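Local coordinates for mannosephosphate isomerase, putative (Archaeoglobus fulgidus, PDB 1ZX5), which probably interconverts D-mannose 6-phosphate and D-fructose 6-phosphate as a zinc-dependent, type 1 phosphomannose isomerase of the cupin clan, at residues A[11-16]-A[29-34]; A[43-48]-A[187-192]; A[126-131]-A[177-182]; A[238-243]-A[283-288]. All coordinates share one frame; numbering follows the deposited sequence.

Contact 1: A[11-16]-A[29-34]; sequences AQENLV and KGFRQS. With ACY (acetic acid), chain F.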
loop_
_atom_site.group_PDB
_atom_site.type_symbol
_atom_site.label_atom_id
_atom_site.label_comp_id
_atom_site.label_asym_id
_atom_site.label_seq_id
_atom_site.Cartn_x
_atom_site.Cartn_y
_atom_site.Cartn_z
ATOM N N ALA A 11 16.661 1.634 -7.638
ATOM C CA ALA A 11 17.525 1.974 -8.772
ATOM C C ALA A 11 16.744 2.551 -9.965
ATOM O O ALA A 11 17.249 3.414 -10.689
ATOM C CB ALA A 11 18.297 0.744 -9.204
ATOM N N GLN A 12 15.525 2.047 -10.166
ATOM C CA GLN A 12 14.646 2.464 -11.261
ATOM C C GLN A 12 13.200 2.464 -10.777
ATOM O O GLN A 12 12.855 1.735 -9.845
ATOM C CB GLN A 12 14.811 1.557 -12.508
ATOM C CG GLN A 12 14.754 0.045 -12.255
ATOM C CD GLN A 12 14.708 -0.804 -13.536
ATOM O OE1 GLN A 12 15.500 -0.617 -14.462
ATOM N NE2 GLN A 12 13.777 -1.752 -13.579
ATOM N N GLU A 13 12.367 3.288 -11.409
ATOM C CA GLU A 13 10.935 3.357 -11.098
ATOM C C GLU A 13 10.241 2.038 -11.514
ATOM O O GLU A 13 10.643 1.391 -12.468
ATOM C CB GLU A 13 10.315 4.581 -11.806
ATOM C CG GLU A 13 10.492 4.565 -13.356
ATOM C CD GLU A 13 10.717 5.964 -13.988
ATOM O OE1 GLU A 13 10.796 6.978 -13.240
ATOM O OE2 GLU A 13 10.827 6.049 -15.235
ATOM N N ASN A 14 9.228 1.649 -10.756
ATOM C CA ASN A 14 8.473 0.434 -10.989
ATOM C C ASN A 14 6.998 0.823 -11.163
ATOM O O ASN A 14 6.198 0.730 -10.231
ATOM C CB ASN A 14 8.695 -0.545 -9.823
ATOM C CG ASN A 14 8.199 -1.961 -10.124
ATOM O OD1 ASN A 14 7.699 -2.239 -11.215
ATOM N ND2 ASN A 14 8.319 -2.855 -9.140
ATOM N N LEU A 15 6.660 1.265 -12.371
ATOM C CA LEU A 15 5.350 1.854 -12.670
ATOM C C LEU A 15 4.441 0.892 -13.414
ATOM O O LEU A 15 4.919 -0.003 -14.106
ATOM C CB LEU A 15 5.506 3.151 -13.480
ATOM C CG LEU A 15 6.500 4.175 -12.902
ATOM C CD1 LEU A 15 6.592 5.431 -13.803
ATOM C CD2 LEU A 15 6.146 4.540 -11.433
ATOM N N VAL A 16 3.131 1.089 -13.254
ATOM C CA VAL A 16 2.110 0.267 -13.906
ATOM C C VAL A 16 1.124 1.181 -14.618
ATOM O O VAL A 16 0.506 2.046 -13.992
ATOM C CB VAL A 16 1.339 -0.646 -12.886
ATOM C CG1 VAL A 16 0.412 -1.619 -13.605
ATOM C CG2 VAL A 16 2.326 -1.421 -11.991
ATOM N N LYS A 29 7.389 11.348 -9.940
ATOM C CA LYS A 29 8.651 10.770 -10.393
ATOM C C LYS A 29 9.372 11.638 -11.430
ATOM O O LYS A 29 10.284 11.156 -12.109
ATOM C CB LYS A 29 8.436 9.353 -10.947
ATOM C CG LYS A 29 7.634 8.419 -10.038
ATOM C CD LYS A 29 8.342 8.160 -8.722
ATOM C CE LYS A 29 7.587 7.147 -7.874
ATOM N NZ LYS A 29 8.389 6.852 -6.643
ATOM N N GLY A 30 8.949 12.897 -11.568
ATOM C CA GLY A 30 9.688 13.889 -12.353
ATOM C C GLY A 30 9.436 13.941 -13.850
ATOM O O GLY A 30 10.252 14.501 -14.582
ATOM N N PHE A 31 8.325 13.381 -14.332
ATOM C CA PHE A 31 8.009 13.495 -15.762
ATOM C C PHE A 31 6.516 13.681 -16.039
ATOM O O PHE A 31 5.704 13.584 -15.138
ATOM C CB PHE A 31 8.645 12.352 -16.597
ATOM C CG PHE A 31 8.065 10.960 -16.328
ATOM C CD1 PHE A 31 7.294 10.314 -17.297
ATOM C CD2 PHE A 31 8.325 10.289 -15.134
ATOM C CE1 PHE A 31 6.762 9.018 -17.074
ATOM C CE2 PHE A 31 7.800 8.999 -14.897
ATOM C CZ PHE A 31 7.018 8.364 -15.874
ATOM N N ARG A 32 6.167 13.990 -17.283
ATOM C CA ARG A 32 4.770 14.189 -17.674
ATOM C C ARG A 32 4.289 12.978 -18.447
ATOM O O ARG A 32 4.806 12.690 -19.519
ATOM C CB ARG A 32 4.629 15.423 -18.561
ATOM C CG ARG A 32 4.751 16.723 -17.838
ATOM C CD ARG A 32 4.555 17.907 -18.795
ATOM N NE ARG A 32 3.179 18.024 -19.286
ATOM C CZ ARG A 32 2.833 18.038 -20.575
ATOM N NH1 ARG A 32 3.759 17.939 -21.529
ATOM N NH2 ARG A 32 1.554 18.159 -20.916
ATOM N N GLN A 33 3.305 12.278 -17.896
ATOM C CA GLN A 33 2.708 11.118 -18.549
ATOM C C GLN A 33 1.368 10.813 -17.904
ATOM O O GLN A 33 1.293 10.615 -16.682
ATOM C CB GLN A 33 3.613 9.887 -18.417
ATOM C CG GLN A 33 3.135 8.668 -19.224
ATOM C CD GLN A 33 2.934 8.999 -20.679
ATOM O OE1 GLN A 33 3.864 9.433 -21.359
ATOM N NE2 GLN A 33 1.713 8.815 -21.169
ATOM N N SER A 34 0.315 10.763 -18.712
ATOM C CA SER A 34 -0.973 10.244 -18.230
ATOM C C SER A 34 -1.026 8.706 -18.336
ATOM O O SER A 34 -0.220 8.095 -19.043
ATOM C CB SER A 34 -2.142 10.875 -18.991
ATOM O OG SER A 34 -1.974 10.686 -20.377
HETATM C C ACY F . 11.421 5.517 -8.242
HETATM O O ACY F . 11.637 6.145 -9.313
HETATM O OXT ACY F . 10.290 5.207 -7.824
HETATM C CH3 ACY F . 12.603 5.112 -7.412
#
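The Schellman motif that ends helix 24-28 brings Lys29 and Phe31, on either side of Gly30, against Glu13 and Leu15 where the chain enters strand 15-17. Gly30, at positive phi, is the C-prime residue, and Phe31 N folds back to the carbonyl of Ala26. The side chains of Lys29 and Glu13 slide past each other in opposite directions, with Glu13 OE1 lying 4.1 Å from Lys29 CB, so the carboxylate meets the foot of the lysine and not its ammonium. Lys29 NZ is held elsewhere: it donates to OXT of an acetic acid molecule at 2.8 Å, forms a salt bridge with Glu41 and bonds to Gly272 O, while Tyr273 adds a cation-pi contact. The same acetic acid, probably from the crystallisation liquor, sets its O atom 3.2 Å from Glu13 CB. A methionine in place of Lys29 would probably leave Glu41 without its mate and Gly272 O without this donor. With CG between the backbone N and the carbonyl carbon (chi1 68°), the Phe31 side chain is directed at Leu15. The two reach toward each other tip to tip, and Leu15 CD1 touches Phe31 CZ at the ring edge, 3.6 Å away.

Contact 2: A[43-48]-A[187-192]; sequences SAHTSR and SSNSTL
His45, the first residue of a type I beta turn, sets its imidazole against Asn189 and Thr191 in the loop that leaves strand 181-188. An ST turn precedes it: Ser43 OG accepts from His45 N at 3.0 Å. With CG anti to the backbone N (chi1 -166°), the ring leaves the turn on the side of the other segment. Asn189, centre of an inverse gamma turn, brings its amide up to the imidazole edge, the two planes nearly perpendicular at 83°. There Asn189 OD1 lies 3.6 Å from His45 CD2, a van der Waals approach. The same oxygen accepts from a water 2.9 Å away that in turn accepts from Ala44 N, so a single solvent molecule bridges the two loops. Thr191 meets the ring differently: its CG2 stands over one face, 4.1 Å above the plane and offset toward the rim. Thr191 OG1 and His45 NE2 do not bond to each other but share Glu114, NE2 meeting OE1 and OG1 meeting OE2, which ties both segments to one carboxylate. An alanine at His45 would probably open a gap beneath the Thr191 methyl and leave Glu114 OE1 without its imidazole partner. The other ring nitrogen stays inside the turn, with Ser47 N donating to His45 ND1 at 3.2 Å.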
loop_
_atom_site.group_PDB
_atom_site.type_symbol
_atom_site.label_atom_id
_atom_site.label_comp_id
_atom_site.label_asym_id
_atom_site.label_seq_id
_atom_site.Cartn_x
_atom_site.Cartn_y
_atom_site.Cartn_z
ATOM N N SER A 43 8.922 -3.450 -4.194
ATOM C CA SER A 43 8.177 -4.664 -4.454
ATOM C C SER A 43 9.096 -5.876 -4.491
ATOM O O SER A 43 10.061 -5.909 -5.259
ATOM C CB SER A 43 7.427 -4.559 -5.776
ATOM O OG SER A 43 7.013 -5.850 -6.205
ATOM N N ALA A 44 8.784 -6.865 -3.654
ATOM C CA ALA A 44 9.341 -8.203 -3.813
ATOM C C ALA A 44 8.272 -9.162 -4.358
ATOM O O ALA A 44 8.335 -10.364 -4.118
ATOM C CB ALA A 44 9.909 -8.714 -2.510
ATOM N N HIS A 45 7.286 -8.627 -5.071
ATOM C CA HIS A 45 6.282 -9.457 -5.713
ATOM C C HIS A 45 6.839 -9.988 -7.034
ATOM O O HIS A 45 7.305 -9.221 -7.876
ATOM C CB HIS A 45 4.983 -8.674 -5.929
ATOM C CG HIS A 45 3.813 -9.540 -6.277
ATOM N ND1 HIS A 45 3.594 -10.020 -7.554
ATOM C CD2 HIS A 45 2.816 -10.041 -5.510
ATOM C CE1 HIS A 45 2.503 -10.766 -7.560
ATOM N NE2 HIS A 45 2.012 -10.793 -6.333
ATOM N N THR A 46 6.799 -11.306 -7.209
ATOM C CA THR A 46 7.430 -11.957 -8.371
ATOM C C THR A 46 6.933 -11.467 -9.744
ATOM O O THR A 46 7.674 -11.535 -10.723
ATOM C CB THR A 46 7.350 -13.496 -8.292
ATOM O OG1 THR A 46 5.977 -13.901 -8.286
ATOM C CG2 THR A 46 8.029 -13.998 -7.017
ATOM N N SER A 47 5.702 -10.960 -9.822
ATOM C CA SER A 47 5.185 -10.453 -11.094
ATOM C C SER A 47 5.862 -9.139 -11.500
ATOM O O SER A 47 5.883 -8.780 -12.679
ATOM C CB SER A 47 3.656 -10.286 -11.043
ATOM O OG SER A 47 3.265 -9.185 -10.216
ATOM N N ARG A 48 6.445 -8.440 -10.523
ATOM C CA ARG A 48 6.849 -7.058 -10.727
ATOM C C ARG A 48 7.848 -6.597 -9.641
ATOM O O ARG A 48 7.572 -5.665 -8.885
ATOM C CB ARG A 48 5.557 -6.217 -10.769
ATOM C CG ARG A 48 5.684 -4.769 -11.121
ATOM C CD ARG A 48 4.569 -4.314 -12.055
ATOM N NE ARG A 48 3.252 -4.926 -11.846
ATOM C CZ ARG A 48 2.381 -5.139 -12.836
ATOM N NH1 ARG A 48 1.198 -5.691 -12.577
ATOM N NH2 ARG A 48 2.695 -4.815 -14.093
ATOM N N SER A 187 -0.171 -3.238 1.657
ATOM C CA SER A 187 -0.920 -4.479 1.796
ATOM C C SER A 187 -0.009 -5.669 2.046
ATOM O O SER A 187 1.212 -5.537 2.021
ATOM C CB SER A 187 -1.767 -4.731 0.558
ATOM O OG SER A 187 -0.944 -4.978 -0.576
ATOM N N SER A 188 -0.621 -6.825 2.306
ATOM C CA SER A 188 0.057 -8.115 2.177
ATOM C C SER A 188 0.768 -8.167 0.830
ATOM O O SER A 188 0.398 -7.454 -0.115
ATOM C CB SER A 188 -0.953 -9.265 2.233
ATOM O OG SER A 188 -1.864 -9.088 3.309
ATOM N N ASN A 189 1.788 -9.012 0.746
ATOM C CA ASN A 189 2.493 -9.209 -0.503
ATOM C C ASN A 189 1.677 -10.116 -1.440
ATOM O O ASN A 189 2.041 -11.265 -1.699
ATOM C CB ASN A 189 3.899 -9.776 -0.252
ATOM C CG ASN A 189 4.733 -9.811 -1.513
ATOM O OD1 ASN A 189 4.478 -9.046 -2.456
ATOM N ND2 ASN A 189 5.726 -10.698 -1.550
ATOM N N SER A 190 0.559 -9.584 -1.918
ATOM C CA SER A 190 -0.388 -10.311 -2.754
ATOM C C SER A 190 -1.241 -9.313 -3.508
ATOM O O SER A 190 -1.597 -8.259 -2.980
ATOM C CB SER A 190 -1.292 -11.219 -1.915
ATOM O OG SER A 190 -2.309 -11.810 -2.714
ATOM N N THR A 191 -1.578 -9.664 -4.743
ATOM C CA THR A 191 -2.428 -8.826 -5.594
ATOM C C THR A 191 -3.802 -9.464 -5.883
ATOM O O THR A 191 -4.523 -8.985 -6.758
ATOM C CB THR A 191 -1.745 -8.568 -6.963
ATOM O OG1 THR A 191 -1.270 -9.820 -7.483
ATOM C CG2 THR A 191 -0.568 -7.609 -6.809
ATOM N N LEU A 192 -4.170 -10.535 -5.181
ATOM C CA LEU A 192 -5.479 -11.153 -5.424
ATOM C C LEU A 192 -6.589 -10.135 -5.223
ATOM O O LEU A 192 -6.688 -9.509 -4.164
ATOM C CB LEU A 192 -5.730 -12.362 -4.518
ATOM C CG LEU A 192 -4.915 -13.619 -4.783
ATOM C CD1 LEU A 192 -5.279 -14.679 -3.762
ATOM C CD2 LEU A 192 -5.114 -14.130 -6.212
HETATM O O HOH W 1 6.344 -6.878 -2.293
#

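Contact 3: A[126-131]-A[177-182]; sequences KGKAYA and AGEGLR
Lys128 and Glu179 exchange two backbone hydrogen bonds, Lys128 N to Glu179 O and Glu179 N to Lys128 O, each 2.9 Å. Tyr130 and Ala177 repeat the pattern two residues on, and together the four bonds join segments 128-131 and 177-179 as antiparallel neighbours, their axes at 166°. One side-chain bond is added: Tyr130 OH donates to Glu179 OE1 at 3.2 Å, reaching that oxygen from above the carboxylate plane. Glu179 CG is anti to its backbone N (chi1 -179°), and its chain runs on extended beside that of Lys128, pointing the same way; Lys128 CD comes within 3.8 Å of Glu179 OE1, while NZ stays too far off to bond. The Tyr130 ring presents an edge to the partner strand, with CE2 4.0 Å from Glu179 CB.

On the reverse face of the sheet the packing is apolar, Leu181 CD2 resting 4.0 Å from Ala129 CB. Gly180 and Leu181 both face Ala92, a G1 beta bulge at which the chain passes into strand 181-188. Beside it Gly127 CA lies 3.4 Å from Gly180 O, where a beta carbon would collide, and a water bridges Lys126 O and Gly180 O. Lys154, of the beta-L-fructofuranose pocket, makes a cation-pi contact with Tyr130, and Pro95 of that pocket touches Glu179. The tyrosine hydroxyl is thus likely to steady the Glu179 carboxylate at the margin of the sugar site.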
loop_
_atom_site.group_PDB
_atom_site.type_symbol
_atom_site.label_atom_id
_atom_site.label_comp_id
_atom_site.label_asym_id
_atom_site.label_seq_id
_atom_site.Cartn_x
_atom_site.Cartn_y
_atom_site.Cartn_z
ATOM N N LYS A 126 -8.403 15.235 -1.743
ATOM C CA LYS A 126 -9.840 15.196 -1.540
ATOM C C LYS A 126 -10.499 14.480 -2.715
ATOM O O LYS A 126 -10.604 15.007 -3.827
ATOM C CB LYS A 126 -10.397 16.602 -1.279
ATOM C CG LYS A 126 -9.511 17.362 -0.255
ATOM C CD LYS A 126 -10.223 18.412 0.610
ATOM C CE LYS A 126 -10.429 19.706 -0.126
ATOM N NZ LYS A 126 -11.389 20.592 0.625
ATOM N N GLY A 127 -10.905 13.246 -2.458
ATOM C CA GLY A 127 -11.479 12.391 -3.483
ATOM C C GLY A 127 -12.560 11.577 -2.820
ATOM O O GLY A 127 -13.065 11.965 -1.767
ATOM N N LYS A 128 -12.901 10.445 -3.426
ATOM C CA LYS A 128 -13.922 9.567 -2.871
ATOM C C LYS A 128 -13.406 8.147 -2.683
ATOM O O LYS A 128 -12.931 7.517 -3.633
ATOM C CB LYS A 128 -15.164 9.565 -3.759
ATOM C CG LYS A 128 -16.093 10.727 -3.498
ATOM C CD LYS A 128 -16.929 11.065 -4.719
ATOM C CE LYS A 128 -18.055 12.007 -4.331
ATOM N NZ LYS A 128 -18.316 13.084 -5.351
ATOM N N ALA A 129 -13.486 7.670 -1.448
ATOM C CA ALA A 129 -13.198 6.287 -1.124
ATOM C C ALA A 129 -14.521 5.571 -0.841
ATOM O O ALA A 129 -15.433 6.143 -0.239
ATOM C CB ALA A 129 -12.270 6.207 0.082
ATOM N N TYR A 130 -14.626 4.329 -1.300
ATOM C CA TYR A 130 -15.833 3.520 -1.100
ATOM C C TYR A 130 -15.425 2.232 -0.420
ATOM O O TYR A 130 -14.526 1.560 -0.903
ATOM C CB TYR A 130 -16.497 3.203 -2.442
ATOM C CG TYR A 130 -16.862 4.424 -3.251
ATOM C CD1 TYR A 130 -18.141 4.980 -3.170
ATOM C CD2 TYR A 130 -15.930 5.023 -4.112
ATOM C CE1 TYR A 130 -18.488 6.100 -3.921
ATOM C CE2 TYR A 130 -16.264 6.154 -4.863
ATOM C CZ TYR A 130 -17.544 6.682 -4.763
ATOM O OH TYR A 130 -17.890 7.798 -5.502
ATOM N N ALA A 131 -16.073 1.884 0.686
ATOM C CA ALA A 131 -15.681 0.697 1.447
ATOM C C ALA A 131 -16.807 0.154 2.326
ATOM O O ALA A 131 -17.308 0.861 3.212
ATOM C CB ALA A 131 -14.412 0.988 2.297
ATOM N N ALA A 177 -13.604 0.574 -3.603
ATOM C CA ALA A 177 -13.282 1.279 -4.833
ATOM C C ALA A 177 -12.846 2.700 -4.452
ATOM O O ALA A 177 -12.925 3.107 -3.277
ATOM C CB ALA A 177 -14.495 1.322 -5.779
ATOM N N GLY A 178 -12.392 3.451 -5.451
ATOM C CA GLY A 178 -11.993 4.838 -5.263
ATOM C C GLY A 178 -12.277 5.634 -6.518
ATOM O O GLY A 178 -12.457 5.061 -7.589
ATOM N N GLU A 179 -12.318 6.954 -6.382
ATOM C CA GLU A 179 -12.573 7.846 -7.507
ATOM C C GLU A 179 -11.920 9.194 -7.232
ATOM O O GLU A 179 -12.163 9.801 -6.191
ATOM C CB GLU A 179 -14.083 8.013 -7.711
ATOM C CG GLU A 179 -14.466 8.895 -8.867
ATOM C CD GLU A 179 -15.986 8.979 -9.054
ATOM O OE1 GLU A 179 -16.723 9.227 -8.066
ATOM O OE2 GLU A 179 -16.446 8.792 -10.204
ATOM N N GLY A 180 -11.097 9.654 -8.169
ATOM C CA GLY A 180 -10.395 10.922 -8.028
ATOM C C GLY A 180 -9.507 10.918 -6.796
ATOM O O GLY A 180 -9.336 11.948 -6.143
ATOM N N LEU A 181 -8.944 9.750 -6.496
ATOM C CA LEU A 181 -8.304 9.481 -5.221
ATOM C C LEU A 181 -6.841 9.089 -5.384
ATOM O O LEU A 181 -6.525 8.141 -6.117
ATOM C CB LEU A 181 -9.058 8.361 -4.493
ATOM C CG LEU A 181 -8.815 8.212 -2.992
ATOM C CD1 LEU A 181 -9.470 9.352 -2.205
ATOM C CD2 LEU A 181 -9.323 6.846 -2.527
ATOM N N ARG A 182 -5.966 9.826 -4.694
ATOM C CA ARG A 182 -4.530 9.551 -4.665
ATOM C C ARG A 182 -4.206 8.930 -3.320
ATOM O O ARG A 182 -4.533 9.490 -2.278
ATOM C CB ARG A 182 -3.730 10.842 -4.824
ATOM C CG ARG A 182 -4.010 11.569 -6.121
ATOM C CD ARG A 182 -3.480 12.971 -6.061
ATOM N NE ARG A 182 -3.682 13.655 -7.329
ATOM C CZ ARG A 182 -3.296 14.909 -7.575
ATOM N NH1 ARG A 182 -2.697 15.630 -6.635
ATOM N NH2 ARG A 182 -3.514 15.447 -8.764
HETATM O O HOH W 2 -10.526 14.207 -6.370
#

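Contact 4: A[238-243]-A[283-288]; sequences TGTAEI and SFTVES
Ile243 and Phe284, a hydrogen-bonded pair in two antiparallel strands of the cupin domain, bury much of the contact's apolar surface. Phe284 CG lies between its backbone N and carbonyl carbon (chi1 56°), and the ring spreads beneath the isoleucine: Ile243 CB stands over one face, 4.1 Å from the centroid, in a CH-pi contact, while CG2 presses on Phe284 CZ at 3.6 Å. The other arm of Ile243 fills the hollow beside Val286, Ile243 CD1 meeting Val286 CG2 at 3.8 Å with the two side chains crossing at about a right angle. Ala241 CB adds a looser touch to Val286 CG2 at 4.2 Å.

The face that carries Thr240, Glu242, Thr285 and Glu287 is more polar. Thr240 CG2 nestles against Thr285 CB at 3.7 Å, and Thr240 OG1 lies over Glu287 CG at 3.4 Å. A water joins this hydroxyl to Glu287 OE2, weakly on the glutamate side, while Glu287 OE1 forms a salt bridge with Arg262. Gly239, at a corner of the chain, has backbone angles that would jam a side chain against the preceding carbonyl.

Strand 240-244 is outermost in its sheet, and strand 283-288 lies between it and strand 259-262. Val286 touches Leu261 there and Val237 of strand 230-237, while Phe7 meets the Phe284 ring edge-to-face.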
loop_
_atom_site.group_PDB
_atom_site.type_symbol
_atom_site.label_atom_id
_atom_site.label_comp_id
_atom_site.label_asym_id
_atom_site.label_seq_id
_atom_site.Cartn_x
_atom_site.Cartn_y
_atom_site.Cartn_z
ATOM N N THR A 238 9.536 19.364 11.402
ATOM C CA THR A 238 9.925 20.761 11.293
ATOM C C THR A 238 11.274 20.900 11.983
ATOM O O THR A 238 11.344 20.946 13.197
ATOM C CB THR A 238 8.864 21.696 11.953
ATOM O OG1 THR A 238 7.610 21.519 11.284
ATOM C CG2 THR A 238 9.258 23.144 11.810
ATOM N N GLY A 239 12.347 20.948 11.207
ATOM C CA GLY A 239 13.691 20.852 11.770
ATOM C C GLY A 239 14.143 19.399 11.729
ATOM O O GLY A 239 13.936 18.709 10.732
ATOM N N THR A 240 14.719 18.926 12.828
ATOM C CA THR A 240 15.293 17.583 12.897
ATOM C C THR A 240 14.466 16.682 13.802
ATOM O O THR A 240 14.152 17.057 14.927
ATOM C CB THR A 240 16.774 17.611 13.365
ATOM O OG1 THR A 240 17.520 18.474 12.501
ATOM C CG2 THR A 240 17.412 16.196 13.340
ATOM N N ALA A 241 14.105 15.502 13.303
ATOM C CA ALA A 241 13.384 14.538 14.116
ATOM C C ALA A 241 14.130 13.219 14.113
ATOM O O ALA A 241 14.614 12.765 13.073
ATOM C CB ALA A 241 11.960 14.337 13.600
ATOM N N GLU A 242 14.213 12.607 15.287
ATOM C CA GLU A 242 14.773 11.281 15.415
ATOM C C GLU A 242 13.685 10.235 15.196
ATOM O O GLU A 242 12.584 10.347 15.728
ATOM C CB GLU A 242 15.424 11.104 16.785
ATOM C CG GLU A 242 16.012 9.714 16.978
ATOM C CD GLU A 242 16.864 9.592 18.214
ATOM O OE1 GLU A 242 16.425 9.996 19.316
ATOM O OE2 GLU A 242 17.984 9.083 18.089
ATOM N N ILE A 243 14.006 9.208 14.425
ATOM C CA ILE A 243 13.044 8.160 14.127
ATOM C C ILE A 243 13.617 6.801 14.520
ATOM O O ILE A 243 14.772 6.504 14.220
ATOM C CB ILE A 243 12.633 8.212 12.622
ATOM C CG1 ILE A 243 11.904 9.531 12.328
ATOM C CG2 ILE A 243 11.766 6.987 12.226
ATOM C CD1 ILE A 243 11.323 9.610 10.943
ATOM N N SER A 283 18.013 3.551 14.795
ATOM C CA SER A 283 17.429 4.869 14.640
ATOM C C SER A 283 18.287 5.770 13.762
ATOM O O SER A 283 19.438 5.460 13.459
ATOM C CB SER A 283 17.215 5.537 15.993
ATOM O OG SER A 283 18.450 5.745 16.612
ATOM N N PHE A 284 17.704 6.897 13.377
ATOM C CA PHE A 284 18.331 7.834 12.466
ATOM C C PHE A 284 17.578 9.152 12.603
ATOM O O PHE A 284 16.499 9.200 13.217
ATOM C CB PHE A 284 18.243 7.299 11.025
ATOM C CG PHE A 284 16.833 6.985 10.572
ATOM C CD1 PHE A 284 16.082 7.936 9.889
ATOM C CD2 PHE A 284 16.259 5.740 10.828
ATOM C CE1 PHE A 284 14.784 7.649 9.454
ATOM C CE2 PHE A 284 14.957 5.456 10.421
ATOM C CZ PHE A 284 14.221 6.414 9.723
ATOM N N THR A 285 18.128 10.216 12.034
ATOM C CA THR A 285 17.385 11.468 11.977
ATOM C C THR A 285 16.938 11.817 10.561
ATOM O O THR A 285 17.566 11.418 9.574
ATOM C CB THR A 285 18.163 12.653 12.591
ATOM O OG1 THR A 285 19.330 12.927 11.804
ATOM C CG2 THR A 285 18.552 12.362 14.034
ATOM N N VAL A 286 15.821 12.537 10.485
ATOM C CA VAL A 286 15.342 13.146 9.248
ATOM C C VAL A 286 15.258 14.658 9.486
ATOM O O VAL A 286 14.919 15.102 10.589
ATOM C CB VAL A 286 13.989 12.544 8.765
ATOM C CG1 VAL A 286 14.116 11.041 8.643
ATOM C CG2 VAL A 286 12.856 12.860 9.727
ATOM N N GLU A 287 15.608 15.446 8.469
ATOM C CA GLU A 287 15.599 16.887 8.617
ATOM C C GLU A 287 14.895 17.566 7.456
ATOM O O GLU A 287 15.219 17.334 6.290
ATOM C CB GLU A 287 17.023 17.433 8.765
ATOM C CG GLU A 287 17.054 18.893 9.145
ATOM C CD GLU A 287 18.385 19.552 8.845
ATOM O OE1 GLU A 287 19.238 18.908 8.203
ATOM O OE2 GLU A 287 18.588 20.712 9.266
ATOM N N SER A 288 13.963 18.451 7.793
ATOM C CA SER A 288 13.160 19.141 6.800
ATOM C C SER A 288 12.712 20.489 7.343
ATOM O O SER A 288 12.412 20.620 8.535
ATOM C CB SER A 288 11.938 18.282 6.449
ATOM O OG SER A 288 11.187 18.859 5.404
HETATM O O HOH W 3 17.463 21.131 12.354
#

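From the N terminus, contact 1 closes first, a short loop holding helix 24-28, which it ties to the start of the outermost strand 15-17. Contact 2 opens soon after and spans 138 residues, joining the loop after strand 36-41 to the end of strand 181-188. The two touch, Asn14 ND2 lying 2.9 Å from Arg48 O in a probable hydrogen bond. Contact 3, nested within the loop of contact 2, pairs strand 128-131 with 176-179 in a small three-stranded sheet and also uses strand 181-188, yet the two centres lie about 22 Å apart. Contact 4 follows in series, closing a helix-free loop of 39 residues inside the C-terminal cupin domain.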